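Adenylate/guanylate cyclase/hydrolase, alpha/beta fold family (Ruegeria pomeroyi, PDB 3MR7) is probably an adenylate cyclase, this chain being the cyclase catalytic domain of a longer protein that also carries an alpha/beta-hydrolase domain. Local coordinates at residues 4-16 and 58-70. Residues are numbered along the deposited sequence; the frame is centred on the assembly and turned at random.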
loop_
_atom_site.group_PDB
_atom_site.type_symbol
_atom_site.label_atom_id
_atom_site.label_comp_id
_atom_site.label_asym_id
_atom_site.label_seq_id
_atom_site.Cartn_x
_atom_site.Cartn_y
_atom_site.Cartn_z
ATOM N N GLU A 4 -7.796 13.581 26.689
ATOM C CA GLU A 4 -8.426 14.756 26.074
ATOM C C GLU A 4 -8.850 14.623 24.589
ATOM O O GLU A 4 -8.491 13.671 23.882
ATOM C CB GLU A 4 -7.514 15.977 26.239
ATOM C CG GLU A 4 -6.052 15.677 25.998
ATOM C CD GLU A 4 -5.195 16.923 26.003
ATOM O OE1 GLU A 4 -5.651 17.971 25.473
ATOM O OE2 GLU A 4 -4.062 16.846 26.534
ATOM N N ARG A 5 -9.620 15.599 24.128
ATOM C CA ARG A 5 -10.039 15.641 22.745
ATOM C C ARG A 5 -9.506 16.915 22.167
ATOM O O ARG A 5 -9.744 17.978 22.700
ATOM C CB ARG A 5 -11.569 15.643 22.633
ATOM C CG ARG A 5 -12.286 14.471 23.320
ATOM C CD ARG A 5 -13.811 14.643 23.248
ATOM N NE ARG A 5 -14.534 13.545 23.879
ATOM C CZ ARG A 5 -14.775 12.392 23.270
ATOM N NH1 ARG A 5 -14.338 12.214 22.030
ATOM N NH2 ARG A 5 -15.425 11.418 23.894
ATOM N N ARG A 6 -8.755 16.836 21.087
ATOM C CA ARG A 6 -8.597 18.044 20.314
ATOM C C ARG A 6 -8.620 17.847 18.780
ATOM O O ARG A 6 -8.704 16.730 18.262
ATOM C CB ARG A 6 -7.431 18.904 20.834
ATOM C CG ARG A 6 -6.033 18.343 20.709
ATOM C CD ARG A 6 -5.050 19.380 21.256
ATOM N NE ARG A 6 -3.642 19.096 20.962
ATOM C CZ ARG A 6 -2.995 19.537 19.884
ATOM N NH1 ARG A 6 -3.629 20.270 18.979
ATOM N NH2 ARG A 6 -1.712 19.238 19.703
ATOM N N LEU A 7 -8.592 18.968 18.080
ATOM C CA LEU A 7 -8.535 19.018 16.632
ATOM C C LEU A 7 -7.044 18.926 16.225
ATOM O O LEU A 7 -6.219 19.717 16.670
ATOM C CB LEU A 7 -9.171 20.344 16.223
ATOM C CG LEU A 7 -9.676 20.706 14.851
ATOM C CD1 LEU A 7 -10.414 19.556 14.208
ATOM C CD2 LEU A 7 -10.589 21.880 15.066
ATOM N N CYS A 8 -6.672 17.947 15.408
ATOM C CA CYS A 8 -5.245 17.746 15.159
ATOM C C CYS A 8 -4.928 17.437 13.730
ATOM O O CYS A 8 -5.738 16.882 13.011
ATOM C CB CYS A 8 -4.684 16.615 16.035
ATOM S SG CYS A 8 -3.524 17.162 17.296
ATOM N N ALA A 9 -3.720 17.788 13.331
ATOM C CA ALA A 9 -3.216 17.421 12.031
ATOM C C ALA A 9 -2.398 16.146 12.203
ATOM O O ALA A 9 -1.353 16.151 12.831
ATOM C CB ALA A 9 -2.357 18.531 11.487
ATOM N N ILE A 10 -2.888 15.052 11.658
ATOM C CA ILE A 10 -2.185 13.791 11.717
ATOM C C ILE A 10 -1.488 13.527 10.384
ATOM O O ILE A 10 -2.044 13.790 9.316
ATOM C CB ILE A 10 -3.151 12.645 12.005
ATOM C CG1 ILE A 10 -3.778 12.839 13.366
ATOM C CG2 ILE A 10 -2.441 11.324 11.990
ATOM C CD1 ILE A 10 -4.908 13.748 13.341
ATOM N N LEU A 11 -0.272 12.992 10.480
ATOM C CA LEU A 11 0.577 12.655 9.353
ATOM C C LEU A 11 1.035 11.203 9.512
ATOM O O LEU A 11 1.616 10.856 10.525
ATOM C CB LEU A 11 1.758 13.629 9.300
ATOM C CG LEU A 11 3.138 13.312 8.705
ATOM C CD1 LEU A 11 3.264 11.981 7.959
ATOM C CD2 LEU A 11 3.592 14.457 7.835
ATOM N N ALA A 12 0.728 10.356 8.526
ATOM C CA ALA A 12 1.216 8.978 8.502
ATOM C C ALA A 12 2.199 8.802 7.353
ATOM O O ALA A 12 1.993 9.340 6.266
ATOM C CB ALA A 12 0.049 7.975 8.373
ATOM N N ALA A 13 3.248 8.024 7.592
ATOM C CA ALA A 13 4.266 7.714 6.580
ATOM C C ALA A 13 4.805 6.284 6.660
ATOM O O ALA A 13 4.946 5.734 7.742
ATOM C CB ALA A 13 5.419 8.723 6.661
ATOM N N ASP A 14 5.123 5.706 5.507
ATOM C CA ASP A 14 5.692 4.357 5.415
ATOM C C ASP A 14 6.683 4.353 4.262
ATOM O O ASP A 14 6.751 5.295 3.489
ATOM C CB ASP A 14 4.593 3.337 5.126
ATOM C CG ASP A 14 4.925 1.908 5.601
ATOM O OD1 ASP A 14 6.103 1.554 5.925
ATOM O OD2 ASP A 14 3.946 1.121 5.626
HETATM N N MSE A 15 7.461 3.294 4.149
HETATM C CA MSE A 15 8.434 3.206 3.090
HETATM C C MSE A 15 7.865 2.340 1.997
HETATM O O MSE A 15 7.338 1.258 2.269
HETATM C CB MSE A 15 9.708 2.552 3.582
HETATM C CG MSE A 15 10.811 2.639 2.535
HETATM SE SE MSE A 15 12.359 1.506 2.900
HETATM C CE MSE A 15 13.453 1.950 1.367
ATOM N N ALA A 16 7.971 2.802 0.761
ATOM C CA ALA A 16 7.459 2.033 -0.362
ATOM C C ALA A 16 8.481 0.983 -0.721
ATOM O O ALA A 16 9.657 1.111 -0.363
ATOM C CB ALA A 16 7.244 2.932 -1.543
ATOM N N ASP A 58 2.763 -0.577 11.164
ATOM C CA ASP A 58 1.940 0.144 10.199
ATOM C C ASP A 58 2.702 1.328 9.658
ATOM O O ASP A 58 2.265 1.979 8.712
ATOM C CB ASP A 58 0.646 0.655 10.861
ATOM C CG ASP A 58 -0.374 -0.471 11.168
ATOM O OD1 ASP A 58 -0.357 -1.509 10.468
ATOM O OD2 ASP A 58 -1.209 -0.300 12.100
ATOM N N GLY A 59 3.842 1.621 10.268
ATOM C CA GLY A 59 4.595 2.799 9.891
ATOM C C GLY A 59 4.571 3.837 10.991
ATOM O O GLY A 59 4.295 3.513 12.149
HETATM N N MSE A 60 4.860 5.084 10.637
HETATM C CA MSE A 60 4.971 6.128 11.641
HETATM C C MSE A 60 3.817 7.127 11.637
HETATM O O MSE A 60 3.169 7.352 10.629
HETATM C CB MSE A 60 6.299 6.845 11.498
HETATM C CG MSE A 60 6.207 8.319 11.774
HETATM SE SE MSE A 60 7.860 9.179 11.245
HETATM C CE MSE A 60 8.877 8.758 12.852
ATOM N N LEU A 61 3.577 7.734 12.784
ATOM C CA LEU A 61 2.423 8.592 12.967
ATOM C C LEU A 61 2.878 9.820 13.708
ATOM O O LEU A 61 3.468 9.706 14.768
ATOM C CB LEU A 61 1.418 7.846 13.816
ATOM C CG LEU A 61 -0.047 8.201 13.765
ATOM C CD1 LEU A 61 -0.503 8.143 12.366
ATOM C CD2 LEU A 61 -0.759 7.151 14.569
ATOM N N ALA A 62 2.639 11.001 13.168
ATOM C CA ALA A 62 3.086 12.201 13.870
ATOM C C ALA A 62 1.972 13.202 13.868
ATOM O O ALA A 62 1.051 13.096 13.078
ATOM C CB ALA A 62 4.329 12.790 13.231
ATOM N N ARG A 63 2.048 14.185 14.748
ATOM C CA ARG A 63 0.981 15.159 14.804
ATOM C C ARG A 63 1.504 16.557 14.949
ATOM O O ARG A 63 2.568 16.782 15.504
ATOM C CB ARG A 63 0.018 14.843 15.937
ATOM C CG ARG A 63 0.555 15.166 17.306
ATOM C CD ARG A 63 -0.275 14.471 18.349
ATOM N NE ARG A 63 0.402 14.488 19.627
ATOM C CZ ARG A 63 0.329 15.492 20.491
ATOM N NH1 ARG A 63 -0.398 16.567 20.216
ATOM N NH2 ARG A 63 0.984 15.413 21.635
ATOM N N PHE A 64 0.706 17.489 14.458
ATOM C CA PHE A 64 1.087 18.880 14.309
ATOM C C PHE A 64 -0.046 19.816 14.790
ATOM O O PHE A 64 -1.219 19.436 14.859
ATOM C CB PHE A 64 1.392 19.188 12.835
ATOM C CG PHE A 64 2.560 18.434 12.271
ATOM C CD1 PHE A 64 3.803 19.049 12.140
ATOM C CD2 PHE A 64 2.416 17.121 11.838
ATOM C CE1 PHE A 64 4.894 18.355 11.608
ATOM C CE2 PHE A 64 3.497 16.420 11.301
ATOM C CZ PHE A 64 4.744 17.041 11.190
ATOM N N ASP A 65 0.313 21.051 15.105
ATOM C CA ASP A 65 -0.659 21.990 15.620
ATOM C C ASP A 65 -1.381 22.707 14.516
ATOM O O ASP A 65 -2.536 23.090 14.687
ATOM C CB ASP A 65 0.012 22.989 16.536
ATOM C CG ASP A 65 0.283 22.408 17.894
ATOM O OD1 ASP A 65 -0.518 21.542 18.345
ATOM O OD2 ASP A 65 1.305 22.809 18.497
ATOM N N THR A 66 -0.706 22.901 13.389
ATOM C CA THR A 66 -1.375 23.470 12.232
ATOM C C THR A 66 -1.418 22.481 11.098
ATOM O O THR A 66 -0.552 21.632 11.001
ATOM C CB THR A 66 -0.731 24.794 11.761
ATOM O OG1 THR A 66 0.700 24.655 11.638
ATOM C CG2 THR A 66 -1.056 25.870 12.757
ATOM N N ALA A 67 -2.430 22.587 10.244
ATOM C CA ALA A 67 -2.461 21.834 8.998
ATOM C C ALA A 67 -1.297 22.267 8.095
ATOM O O ALA A 67 -0.617 21.447 7.497
ATOM C CB ALA A 67 -3.786 22.026 8.304
ATOM N N GLN A 68 -1.027 23.559 8.030
ATOM C CA GLN A 68 0.095 24.013 7.244
ATOM C C GLN A 68 1.402 23.279 7.601
ATOM O O GLN A 68 2.108 22.814 6.703
ATOM C CB GLN A 68 0.245 25.510 7.379
ATOM C CG GLN A 68 0.701 26.199 6.113
ATOM C CD GLN A 68 0.906 27.711 6.305
ATOM O OE1 GLN A 68 0.539 28.285 7.344
ATOM N NE2 GLN A 68 1.489 28.358 5.295
ATOM N N ALA A 69 1.722 23.145 8.892
ATOM C CA ALA A 69 3.026 22.589 9.301
ATOM C C ALA A 69 3.178 21.111 8.949
ATOM O O ALA A 69 4.253 20.669 8.567
ATOM C CB ALA A 69 3.275 22.806 10.777
ATOM N N ALA A 70 2.105 20.345 9.084
ATOM C CA ALA A 70 2.117 18.972 8.622
ATOM C C ALA A 70 2.494 18.953 7.147
ATOM O O ALA A 70 3.371 18.185 6.726
ATOM C CB ALA A 70 0.761 18.309 8.835
#
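F64 brings the rim of its ring against L11: CE2 of F64 lies 3.8 Å from CB of L11, and the two side chains run at a slant to one another. One ring face is covered within its own segment by CA of A70, 3.6 Å above the ring centre. On the same face of the sheet A9 packs against F64, CB to CB 4.0 Å, and its CB also meets CB of A70, so the start of helix 67-84 packs directly under strand 4-15. Strands 4-15 and 59-64 are antiparallel neighbours in the mixed sheet of the class III nucleotide cyclase fold; hydrogen-bonded pairs A9-F64, L11-A62 and A13-M60 set the register, and A9 N to F64 O is the weak bond among them. On the other face, beneath helix 115-126, I10 and L61 lie side by side and point the same way, CG2 of I10 meeting CD1 of L61 at 3.7 Å; that same CD1 reaches CB of A12. Where strand 59-64 ends, beside the early part of strand 4-15, R6, extended from CG to NE, gives NH2 to OD1 of D65 in a 2.9 Å salt bridge, the carboxylate oxygen lying 32° out of the guanidinium plane. The R6 and R63 side chains cross at about a right angle, R6 NH2 lying at the edge of the R63 guanidinium, with the two planes 69° apart, and D65 probably offsets some of their like charge.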